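Local coordinates for protein synthesis inhibitor I (Hordeum vulgare, PDB 4FBC), which belongs to the plant ribosome-inactivating protein family, whose members inhibit protein synthesis, at residues 19-23 with 70-74; 5-10 with 105-109; 49-54 with 255-260; 205-210 with 242-246. The protein carries 3 engineered substitutions. Numbering follows the deposited sequence.

Contact 1 (19-23 with 70-74); sequences FNVQA and KASPT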
loop_
_atom_site.group_PDB
_atom_site.type_symbol
_atom_site.label_atom_id
_atom_site.label_comp_id
_atom_site.label_asym_id
_atom_site.label_seq_id
_atom_site.Cartn_x
_atom_site.Cartn_y
_atom_site.Cartn_z
ATOM N N PHE A 19 4.834 -6.045 11.924
ATOM C CA PHE A 19 4.128 -7.318 11.878
ATOM C C PHE A 19 5.104 -8.485 11.948
ATOM O O PHE A 19 6.104 -8.528 11.231
ATOM C CB PHE A 19 3.260 -7.418 10.616
ATOM C CG PHE A 19 2.479 -8.705 10.513
ATOM C CD1 PHE A 19 1.498 -9.017 11.450
ATOM C CD2 PHE A 19 2.722 -9.601 9.478
ATOM C CE1 PHE A 19 0.772 -10.200 11.358
ATOM C CE2 PHE A 19 2.000 -10.794 9.372
ATOM C CZ PHE A 19 1.024 -11.094 10.321
ATOM N N ASN A 20 4.803 -9.433 12.831
ATOM C CA ASN A 20 5.523 -10.693 12.908
ATOM C C ASN A 20 4.878 -11.671 11.926
ATOM O O ASN A 20 3.689 -11.968 12.033
ATOM C CB ASN A 20 5.465 -11.191 14.363
ATOM C CG ASN A 20 5.737 -12.679 14.507
ATOM O OD1 ASN A 20 6.355 -13.319 13.653
ATOM N ND2 ASN A 20 5.277 -13.238 15.622
ATOM N N VAL A 21 5.660 -12.176 10.970
ATOM C CA VAL A 21 5.097 -12.982 9.883
ATOM C C VAL A 21 4.506 -14.317 10.341
ATOM O O VAL A 21 3.797 -14.975 9.577
ATOM C CB VAL A 21 6.105 -13.227 8.722
ATOM C CG1 VAL A 21 6.719 -11.917 8.266
ATOM C CG2 VAL A 21 7.196 -14.202 9.131
ATOM N N GLN A 22 4.792 -14.722 11.575
ATOM C CA GLN A 22 4.207 -15.952 12.108
ATOM C C GLN A 22 2.965 -15.681 12.968
ATOM O O GLN A 22 2.363 -16.614 13.514
ATOM C CB GLN A 22 5.251 -16.774 12.885
ATOM C CG GLN A 22 6.380 -17.358 12.015
ATOM C CD GLN A 22 5.889 -18.356 10.955
ATOM O OE1 GLN A 22 5.021 -19.202 11.217
ATOM N NE2 GLN A 22 6.451 -18.261 9.751
ATOM N N ALA A 23 2.571 -14.409 13.073
ATOM C CA ALA A 23 1.447 -14.019 13.938
ATOM C C ALA A 23 0.081 -14.391 13.352
ATOM O O ALA A 23 -0.024 -14.814 12.199
ATOM C CB ALA A 23 1.503 -12.533 14.270
ATOM N N LYS A 70 8.950 -8.884 10.597
ATOM C CA LYS A 70 9.864 -9.715 11.377
ATOM C C LYS A 70 9.618 -11.208 11.152
ATOM O O LYS A 70 8.476 -11.654 11.123
ATOM C CB LYS A 70 9.716 -9.375 12.864
ATOM C CG LYS A 70 10.016 -7.914 13.181
ATOM C CD LYS A 70 9.592 -7.521 14.591
ATOM C CE LYS A 70 10.268 -8.379 15.642
ATOM N NZ LYS A 70 10.139 -7.784 17.002
ATOM N N ALA A 71 10.692 -11.980 11.005
ATOM C CA ALA A 71 10.571 -13.428 10.857
ATOM C C ALA A 71 10.013 -14.062 12.128
ATOM O O ALA A 71 9.440 -15.153 12.088
ATOM C CB ALA A 71 11.915 -14.041 10.512
ATOM N N SER A 72 10.191 -13.365 13.251
ATOM C CA SER A 72 9.796 -13.858 14.568
ATOM C C SER A 72 9.796 -12.693 15.564
ATOM O O SER A 72 10.377 -11.643 15.279
ATOM C CB SER A 72 10.769 -14.943 15.035
ATOM O OG SER A 72 11.838 -14.372 15.773
ATOM N N PRO A 73 9.142 -12.865 16.733
ATOM C CA PRO A 73 9.067 -11.779 17.727
ATOM C C PRO A 73 10.418 -11.257 18.241
ATOM O O PRO A 73 10.470 -10.147 18.780
ATOM C CB PRO A 73 8.282 -12.418 18.878
ATOM C CG PRO A 73 7.415 -13.429 18.210
ATOM C CD PRO A 73 8.248 -13.986 17.086
ATOM N N THR A 74 11.482 -12.035 18.069
ATOM C CA THR A 74 12.808 -11.635 18.538
ATOM C C THR A 74 13.687 -11.098 17.407
ATOM O O THR A 74 14.605 -10.313 17.645
ATOM C CB THR A 74 13.542 -12.807 19.231
ATOM O OG1 THR A 74 13.635 -13.927 18.338
ATOM C CG2 THR A 74 12.810 -13.227 20.485
HETATM O O HOH W 1 9.161 -17.149 9.794
#
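A parallel beta bridge, at the point where strands 16-20 and 64-70 run out, holds these two segments side by side. Lys-70 supplies both bonds of the bridge: its N donates to Phe-19 O and its O accepts from Val-21 N, each at 2.9 Å and nearly linear, so that Asn-20 sits opposite Lys-70 with their CA atoms 4.7 Å apart. Just past the bridge segment 19-23 folds into a type I turn, Asn-20 to Ala-23, Ala-23 N bonding Asn-20 O at 2.9 Å. Asn-20 reinforces it as an Asx turn, OD1 accepting from Gln-22 N at 3.0 Å, while its ND2 lies 3.4 Å from Pro-73 CG. Gln-22 CG lies 3.8 Å from Ala-71 O, and a water bridges the same pair, accepting from Gln-22 NE2 (2.9 Å) and donating to Ala-71 O (3.1 Å). Lys-70 NZ donates to Pro-73 O at 3.0 Å. Strand 16-20 is an outermost strand of the mixed sheet; Phe-19 and Val-21 pack on Leu-139 of helix 136-147, whose Arg-136 bonds the carbonyls of Val-21 and Ala-23.

Contact 2 (5-10 with 105-109); sequences KMAKNV and GLIPG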
loop_
_atom_site.group_PDB
_atom_site.type_symbol
_atom_site.label_atom_id
_atom_site.label_comp_id
_atom_site.label_asym_id
_atom_site.label_seq_id
_atom_site.Cartn_x
_atom_site.Cartn_y
_atom_site.Cartn_z
ATOM N N LYS A 5 14.293 15.881 -7.930
ATOM C CA LYS A 5 14.826 16.206 -6.609
ATOM C C LYS A 5 14.620 15.046 -5.631
ATOM O O LYS A 5 13.668 14.275 -5.758
ATOM C CB LYS A 5 14.194 17.496 -6.076
ATOM C CG LYS A 5 14.876 18.063 -4.836
ATOM C CD LYS A 5 16.392 18.058 -4.979
ATOM C CE LYS A 5 17.078 18.295 -3.638
ATOM N NZ LYS A 5 18.020 17.193 -3.283
ATOM N N MET A 6 15.524 14.922 -4.663
ATOM C CA MET A 6 15.502 13.794 -3.740
ATOM C C MET A 6 14.415 13.922 -2.674
ATOM O O MET A 6 14.063 15.024 -2.249
ATOM C CB MET A 6 16.875 13.619 -3.080
ATOM C CG MET A 6 17.977 13.219 -4.055
ATOM S SD MET A 6 19.413 12.499 -3.230
ATOM C CE MET A 6 19.928 13.854 -2.173
ATOM N N ALA A 7 13.886 12.779 -2.247
ATOM C CA ALA A 7 12.912 12.745 -1.158
ATOM C C ALA A 7 13.537 13.201 0.155
ATOM O O ALA A 7 14.757 13.117 0.332
ATOM C CB ALA A 7 12.357 11.335 -0.999
ATOM N N LYS A 8 12.690 13.670 1.071
ATOM C CA LYS A 8 13.115 14.071 2.415
ATOM C C LYS A 8 12.441 13.206 3.475
ATOM O O LYS A 8 11.357 12.683 3.240
ATOM C CB LYS A 8 12.740 15.532 2.680
ATOM C CG LYS A 8 13.360 16.526 1.716
ATOM C CD LYS A 8 12.994 17.960 2.086
ATOM C CE LYS A 8 13.532 18.943 1.051
ATOM N NZ LYS A 8 13.207 20.354 1.401
ATOM N N ASN A 9 13.081 13.068 4.634
ATOM C CA ASN A 9 12.497 12.365 5.786
ATOM C C ASN A 9 12.253 10.869 5.586
ATOM O O ASN A 9 11.431 10.283 6.288
ATOM C CB ASN A 9 11.190 13.044 6.218
ATOM C CG ASN A 9 11.357 14.525 6.466
ATOM O OD1 ASN A 9 12.318 14.949 7.105
ATOM N ND2 ASN A 9 10.429 15.323 5.954
ATOM N N VAL A 10 12.964 10.247 4.647
ATOM C CA VAL A 10 12.802 8.809 4.418
ATOM C C VAL A 10 13.126 7.996 5.679
ATOM O O VAL A 10 12.486 6.973 5.957
ATOM C CB VAL A 10 13.649 8.333 3.225
ATOM C CG1 VAL A 10 13.593 6.823 3.093
ATOM C CG2 VAL A 10 13.161 8.989 1.948
ATOM N N GLY A 105 18.137 7.510 -7.619
ATOM C CA GLY A 105 18.323 8.887 -7.197
ATOM C C GLY A 105 17.270 9.475 -6.272
ATOM O O GLY A 105 17.338 10.656 -5.934
ATOM N N LEU A 106 16.309 8.665 -5.830
ATOM C CA LEU A 106 15.222 9.193 -4.998
ATOM C C LEU A 106 15.597 9.327 -3.517
ATOM O O LEU A 106 15.385 10.382 -2.906
ATOM C CB LEU A 106 13.949 8.339 -5.152
ATOM C CG LEU A 106 12.699 8.802 -4.390
ATOM C CD1 LEU A 106 12.250 10.190 -4.842
ATOM C CD2 LEU A 106 11.555 7.786 -4.531
ATOM N N ILE A 107 16.135 8.256 -2.939
ATOM C CA ILE A 107 16.453 8.235 -1.511
ATOM C C ILE A 107 17.931 8.516 -1.250
ATOM O O ILE A 107 18.797 7.804 -1.754
ATOM C CB ILE A 107 16.068 6.883 -0.859
ATOM C CG1 ILE A 107 14.590 6.576 -1.109
ATOM C CG2 ILE A 107 16.389 6.889 0.636
ATOM C CD1 ILE A 107 14.139 5.198 -0.593
ATOM N N PRO A 108 18.219 9.551 -0.441
ATOM C CA PRO A 108 19.603 9.894 -0.088
ATOM C C PRO A 108 20.398 8.696 0.440
ATOM O O PRO A 108 19.987 8.056 1.413
ATOM C CB PRO A 108 19.431 10.937 1.024
ATOM C CG PRO A 108 18.105 11.563 0.744
ATOM C CD PRO A 108 17.243 10.449 0.205
ATOM N N GLY A 109 21.517 8.387 -0.213
ATOM C CA GLY A 109 22.423 7.356 0.264
ATOM C C GLY A 109 22.048 5.936 -0.119
ATOM O O GLY A 109 22.791 4.991 0.146
#
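Met-6, Pro-108 and Ala-7 lose the most surface where the N-terminal arm lies against the loop 105-109. Met-6 spreads along the loop: its CG comes to 3.2 Å from Gly-105 O, its CA to 3.5 Å from Leu-106 O, and its CE to 4.1 Å from Pro-108 CG, an apolar contact near the surface. Pro-108 CD also lies 3.6 Å from Ala-7 O. Ala-7 carries the one direct hydrogen bond between the segments, N to Leu-106 O at 2.9 Å, and its methyl CB meets Leu-106 CD1 at 4.0 Å. Farther along, Val-10 CG1 touches Ile-107 CG2 at 3.7 Å; Ala-7 and Val-10 both touch Trp-64 of strand 64-70. The carboxylate of Glu-101 accepts hydrogen bonds from the backbone N of Gly-105 and Ile-107. The arrangement is an N-terminal arm, extended as far as Lys-8 and then turning at Asn-9, fastened to the connection between strands 99-101 and 111-112 of the mixed sheet in the ribosome-inactivating protein fold.

Contact 3 (49-54 with 255-260); sequences RPVLPP and LGILLF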
loop_
_atom_site.group_PDB
_atom_site.type_symbol
_atom_site.label_atom_id
_atom_site.label_comp_id
_atom_site.label_asym_id
_atom_site.label_seq_id
_atom_site.Cartn_x
_atom_site.Cartn_y
_atom_site.Cartn_z
ATOM N N ARG A 49 -15.054 5.657 5.402
ATOM C CA ARG A 49 -13.749 5.098 5.083
ATOM C C ARG A 49 -12.758 6.253 5.098
ATOM O O ARG A 49 -13.093 7.364 4.671
ATOM C CB ARG A 49 -13.740 4.455 3.692
ATOM C CG ARG A 49 -14.697 3.282 3.521
ATOM C CD ARG A 49 -14.543 2.249 4.640
ATOM N NE ARG A 49 -13.160 1.806 4.802
ATOM C CZ ARG A 49 -12.664 1.302 5.926
ATOM N NH1 ARG A 49 -13.448 1.168 6.992
ATOM N NH2 ARG A 49 -11.387 0.930 5.989
ATOM N N PRO A 50 -11.533 5.998 5.581
ATOM C CA PRO A 50 -10.550 7.088 5.652
ATOM C C PRO A 50 -10.053 7.543 4.268
ATOM O O PRO A 50 -10.018 6.752 3.318
ATOM C CB PRO A 50 -9.408 6.475 6.470
ATOM C CG PRO A 50 -9.482 4.999 6.180
ATOM C CD PRO A 50 -10.973 4.708 6.018
ATOM N N VAL A 51 -9.700 8.822 4.151
ATOM C CA VAL A 51 -9.121 9.351 2.908
ATOM C C VAL A 51 -7.754 9.889 3.274
ATOM O O VAL A 51 -7.596 10.501 4.322
ATOM C CB VAL A 51 -9.970 10.500 2.316
ATOM C CG1 VAL A 51 -9.374 10.986 0.985
ATOM C CG2 VAL A 51 -11.422 10.054 2.116
ATOM N N LEU A 52 -6.766 9.630 2.427
ATOM C CA LEU A 52 -5.431 10.160 2.631
ATOM C C LEU A 52 -5.489 11.671 2.467
ATOM O O LEU A 52 -6.343 12.187 1.738
ATOM C CB LEU A 52 -4.475 9.567 1.598
ATOM C CG LEU A 52 -4.064 8.113 1.825
ATOM C CD1 LEU A 52 -3.632 7.458 0.517
ATOM C CD2 LEU A 52 -2.924 8.097 2.816
ATOM N N PRO A 53 -4.590 12.386 3.151
ATOM C CA PRO A 53 -4.435 13.805 2.802
ATOM C C PRO A 53 -3.900 13.920 1.370
ATOM O O PRO A 53 -3.293 12.960 0.865
ATOM C CB PRO A 53 -3.383 14.293 3.802
ATOM C CG PRO A 53 -2.552 13.068 4.114
ATOM C CD PRO A 53 -3.509 11.881 4.021
ATOM N N PRO A 54 -4.122 15.076 0.711
ATOM C CA PRO A 54 -3.526 15.296 -0.614
ATOM C C PRO A 54 -2.009 15.213 -0.557
ATOM O O PRO A 54 -1.416 15.348 0.519
ATOM C CB PRO A 54 -3.930 16.744 -0.944
ATOM C CG PRO A 54 -5.181 16.979 -0.150
ATOM C CD PRO A 54 -4.978 16.194 1.136
ATOM N N LEU A 255 -12.941 -0.258 -0.360
ATOM C CA LEU A 255 -11.830 0.664 -0.121
ATOM C C LEU A 255 -11.337 0.586 1.328
ATOM O O LEU A 255 -12.102 0.809 2.264
ATOM C CB LEU A 255 -12.245 2.105 -0.476
ATOM C CG LEU A 255 -12.331 2.392 -1.983
ATOM C CD1 LEU A 255 -13.247 3.573 -2.258
ATOM C CD2 LEU A 255 -10.943 2.625 -2.567
ATOM N N GLY A 256 -10.061 0.256 1.501
ATOM C CA GLY A 256 -9.420 0.312 2.812
ATOM C C GLY A 256 -9.105 1.753 3.194
ATOM O O GLY A 256 -9.451 2.204 4.283
ATOM N N ILE A 257 -8.448 2.477 2.289
ATOM C CA ILE A 257 -8.222 3.919 2.459
ATOM C C ILE A 257 -8.169 4.529 1.070
ATOM O O ILE A 257 -7.600 3.931 0.167
ATOM C CB ILE A 257 -6.939 4.233 3.307
ATOM C CG1 ILE A 257 -6.768 5.749 3.502
ATOM C CG2 ILE A 257 -5.680 3.571 2.705
ATOM C CD1 ILE A 257 -5.710 6.111 4.583
ATOM N N LEU A 258 -8.810 5.680 0.889
ATOM C CA LEU A 258 -8.922 6.288 -0.440
ATOM C C LEU A 258 -7.700 7.153 -0.730
ATOM O O LEU A 258 -7.204 7.832 0.157
ATOM C CB LEU A 258 -10.182 7.171 -0.542
ATOM C CG LEU A 258 -11.568 6.538 -0.712
ATOM C CD1 LEU A 258 -12.019 5.833 0.573
ATOM C CD2 LEU A 258 -12.607 7.563 -1.148
ATOM N N LEU A 259 -7.224 7.122 -1.974
ATOM C CA LEU A 259 -6.278 8.136 -2.454
ATOM C C LEU A 259 -7.028 9.452 -2.561
ATOM O O LEU A 259 -8.175 9.486 -3.006
ATOM C CB LEU A 259 -5.757 7.742 -3.838
ATOM C CG LEU A 259 -4.789 8.715 -4.531
ATOM C CD1 LEU A 259 -3.485 8.767 -3.776
ATOM C CD2 LEU A 259 -4.564 8.250 -5.975
ATOM N N PHE A 260 -6.410 10.551 -2.146
ATOM C CA PHE A 260 -7.073 11.824 -2.351
ATOM C C PHE A 260 -7.137 12.139 -3.850
ATOM O O PHE A 260 -6.139 12.038 -4.561
ATOM C CB PHE A 260 -6.388 12.968 -1.608
ATOM C CG PHE A 260 -7.082 14.273 -1.801
ATOM C CD1 PHE A 260 -8.223 14.577 -1.071
ATOM C CD2 PHE A 260 -6.634 15.176 -2.755
ATOM C CE1 PHE A 260 -8.896 15.779 -1.270
ATOM C CE2 PHE A 260 -7.306 16.373 -2.958
ATOM C CZ PHE A 260 -8.424 16.676 -2.220
HETATM O O HOH W 2 -3.457 11.299 -1.257
#
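Backbone hydrogen bonds set the register of this buried contact, in which both segments run in the same direction. Leu-258 N donates to Pro-50 O and Leu-258 O accepts from Leu-52 N, both at 2.9 Å, which bridges Val-51 and Leu-258 with CA atoms 4.5 Å apart. Farther on, a water takes over, donating to Pro-53 O (2.7 Å) and accepting from Phe-260 N (3.2 Å).

Side-chain hydrogen bonds come from Arg-49 at the other end. NE reaches Leu-255 O and NH2 reaches Gly-256 O, each at 2.9 Å, just where the chain leaves helix 248-254; Gln-181 also bonds Leu-255 O.

Apolar contacts fill the remainder. Ile-257 CG1 lies 3.9 Å from Pro-50 CG, and its CD1 3.8 Å from Leu-52 CG. Val-51 CG2 meets Leu-258 CB at 4.1 Å. Pro-54 CG sits over the face of the Phe-260 ring, 3.5 Å from its centroid, a CH-pi contact, while Val-51 CG1 approaches the ring edge. Trp-214, part of the AMP pocket, touches Leu-52 and Leu-259 and bonds Ile-257 O.

Prolines have no N-H, so the proline-rich segment offers few backbone donors; of these Leu-52 N bonds the other segment, the side chain of Arg-49 supplies two further donors to its carbonyls, and the proline rings supply apolar surface.

Contact 4 (205-210 with 242-246); sequences NEMKAQ and KMGVR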
loop_
_atom_site.group_PDB
_atom_site.type_symbol
_atom_site.label_atom_id
_atom_site.label_comp_id
_atom_site.label_asym_id
_atom_site.label_seq_id
_atom_site.Cartn_x
_atom_site.Cartn_y
_atom_site.Cartn_z
ATOM N N ASN A 205 -9.770 -11.690 -10.746
ATOM C CA ASN A 205 -9.803 -10.549 -11.658
ATOM C C ASN A 205 -10.387 -9.267 -11.073
ATOM O O ASN A 205 -9.953 -8.172 -11.445
ATOM C CB ASN A 205 -10.550 -10.905 -12.948
ATOM C CG ASN A 205 -9.744 -11.817 -13.850
ATOM O OD1 ASN A 205 -8.517 -11.867 -13.760
ATOM N ND2 ASN A 205 -10.433 -12.548 -14.722
ATOM N N GLU A 206 -11.373 -9.392 -10.183
ATOM C CA GLU A 206 -11.967 -8.212 -9.548
ATOM C C GLU A 206 -10.938 -7.452 -8.718
ATOM O O GLU A 206 -10.821 -6.228 -8.839
ATOM C CB GLU A 206 -13.172 -8.587 -8.669
ATOM C CG GLU A 206 -14.374 -9.148 -9.422
ATOM C CD GLU A 206 -14.269 -10.639 -9.676
ATOM O OE1 GLU A 206 -13.263 -11.254 -9.267
ATOM O OE2 GLU A 206 -15.199 -11.207 -10.289
ATOM N N MET A 207 -10.186 -8.175 -7.887
ATOM C CA MET A 207 -9.147 -7.549 -7.075
ATOM C C MET A 207 -7.995 -7.012 -7.924
ATOM O O MET A 207 -7.425 -5.965 -7.601
ATOM C CB MET A 207 -8.635 -8.491 -5.974
ATOM C CG MET A 207 -9.567 -8.550 -4.770
ATOM S SD MET A 207 -8.874 -9.526 -3.419
ATOM C CE MET A 207 -8.920 -11.160 -4.131
ATOM N N LYS A 208 -7.659 -7.719 -9.007
ATOM C CA LYS A 208 -6.654 -7.211 -9.935
ATOM C C LYS A 208 -7.114 -5.866 -10.485
ATOM O O LYS A 208 -6.343 -4.911 -10.503
ATOM C CB LYS A 208 -6.379 -8.196 -11.085
ATOM C CG LYS A 208 -5.495 -7.596 -12.187
ATOM C CD LYS A 208 -4.996 -8.651 -13.172
ATOM C CE LYS A 208 -6.141 -9.302 -13.941
ATOM N NZ LYS A 208 -5.643 -10.462 -14.759
ATOM N N ALA A 209 -8.378 -5.789 -10.904
ATOM C CA ALA A 209 -8.937 -4.540 -11.437
ATOM C C ALA A 209 -8.918 -3.431 -10.387
ATOM O O ALA A 209 -8.567 -2.278 -10.687
ATOM C CB ALA A 209 -10.348 -4.762 -11.958
ATOM N N GLN A 210 -9.293 -3.782 -9.156
ATOM C CA GLN A 210 -9.233 -2.845 -8.034
ATOM C C GLN A 210 -7.818 -2.324 -7.816
ATOM O O GLN A 210 -7.597 -1.103 -7.779
ATOM C CB GLN A 210 -9.747 -3.517 -6.750
ATOM C CG GLN A 210 -11.248 -3.825 -6.759
ATOM C CD GLN A 210 -11.618 -4.928 -5.789
ATOM O OE1 GLN A 210 -10.851 -5.248 -4.879
ATOM N NE2 GLN A 210 -12.783 -5.527 -5.987
ATOM N N LYS A 242 -15.766 -4.115 -13.816
ATOM C CA LYS A 242 -14.555 -4.916 -13.833
ATOM C C LYS A 242 -14.021 -5.170 -12.418
ATOM O O LYS A 242 -13.337 -6.167 -12.169
ATOM C CB LYS A 242 -13.500 -4.204 -14.682
ATOM C CG LYS A 242 -12.466 -5.116 -15.299
ATOM C CD LYS A 242 -11.434 -4.303 -16.080
ATOM C CE LYS A 242 -10.146 -5.089 -16.277
ATOM N NZ LYS A 242 -9.140 -4.326 -17.080
ATOM N N MET A 243 -14.324 -4.251 -11.503
ATOM C CA MET A 243 -13.932 -4.394 -10.100
ATOM C C MET A 243 -14.974 -5.122 -9.262
ATOM O O MET A 243 -14.745 -5.396 -8.071
ATOM C CB MET A 243 -13.710 -3.016 -9.482
ATOM C CG MET A 243 -12.562 -2.258 -10.088
ATOM S SD MET A 243 -12.400 -0.700 -9.209
ATOM C CE MET A 243 -11.035 0.050 -10.097
ATOM N N GLY A 244 -16.125 -5.411 -9.864
ATOM C CA GLY A 244 -17.231 -6.028 -9.145
ATOM C C GLY A 244 -17.939 -5.031 -8.237
ATOM O O GLY A 244 -18.681 -5.413 -7.330
ATOM N N VAL A 245 -17.711 -3.746 -8.493
ATOM C CA VAL A 245 -18.216 -2.682 -7.633
ATOM C C VAL A 245 -19.273 -1.875 -8.356
ATOM O O VAL A 245 -18.957 -1.033 -9.199
ATOM C CB VAL A 245 -17.065 -1.748 -7.194
ATOM C CG1 VAL A 245 -17.600 -0.588 -6.342
ATOM C CG2 VAL A 245 -16.019 -2.528 -6.433
ATOM N N ARG A 246 -20.533 -2.139 -8.028
ATOM C CA ARG A 246 -21.642 -1.492 -8.717
ATOM C C ARG A 246 -22.286 -0.363 -7.923
ATOM O O ARG A 246 -22.957 0.488 -8.497
ATOM C CB ARG A 246 -22.711 -2.521 -9.063
ATOM C CG ARG A 246 -22.266 -3.509 -10.104
ATOM C CD ARG A 246 -23.451 -4.314 -10.563
ATOM N NE ARG A 246 -23.054 -5.395 -11.451
ATOM C CZ ARG A 246 -23.828 -6.433 -11.745
ATOM N NH1 ARG A 246 -25.041 -6.530 -11.211
ATOM N NH2 ARG A 246 -23.386 -7.376 -12.568
#
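Helix 205-211 begins here beside the end of a 3-10 turn, with Glu-206 CA only 4.3 Å from Met-243 CA. Helical bonds from Ala-209 N to Asn-205 O and from Gln-210 N to Glu-206 O, both 2.9 Å, shape the first segment. After Met-243 the second opens into a G1 beta bulge in which Gly-244 and Val-245 both face Ile-240; Gly-244 takes a positive phi of 75°, and a CB there would come within 3.2 Å of Glu-206 CG. The backbones approach closely enough for a CA-H...O contact, Glu-206 CA to Lys-242 O at 3.6 Å.

Among the side chains, the small methyl of Ala-209 points toward the turn, its CB 3.3 Å from Lys-242 O and 3.8 Å from Met-243 CG. Met-243, the residue most covered by the contact, reaches on along the helix until its CE is 3.4 Å from Ala-209 O, and also packs on Leu-217 of helix 214-225. Val-245 carries the segment onto helix 248-254 through Ala-251 and Thr-254. The Gln-210 amide has two partners: OE1 bonds Thr-182 OG1 of helix 181-190, while NE2 donates to Met-243 O at 2.9 Å, tying the helix to the turn.

In the fold
Contact 1 lies at the edge of the mixed sheet, joining the ends of strands 16-20 and 64-70, and contact 2 joins loops that lead into or between its strands, bringing the N-terminal arm to the loop before strand 111-112. Contact 1 is nested within the loop that contact 2 closes, yet their centres lie 29 Å apart. Contact 3 alternates along the chain with both, carrying the segment at 49-54 to the C-terminal region, and encloses contact 4 in sequence. Contacts 3 and 4 are the closest pair, 18 Å between centres, and share helices 214-225 and 248-254 as neighbours. Bound AMP lies about 5 Å from the Leu-259 side chain of contact 3, so distant parts of the sequence converge near the pocket.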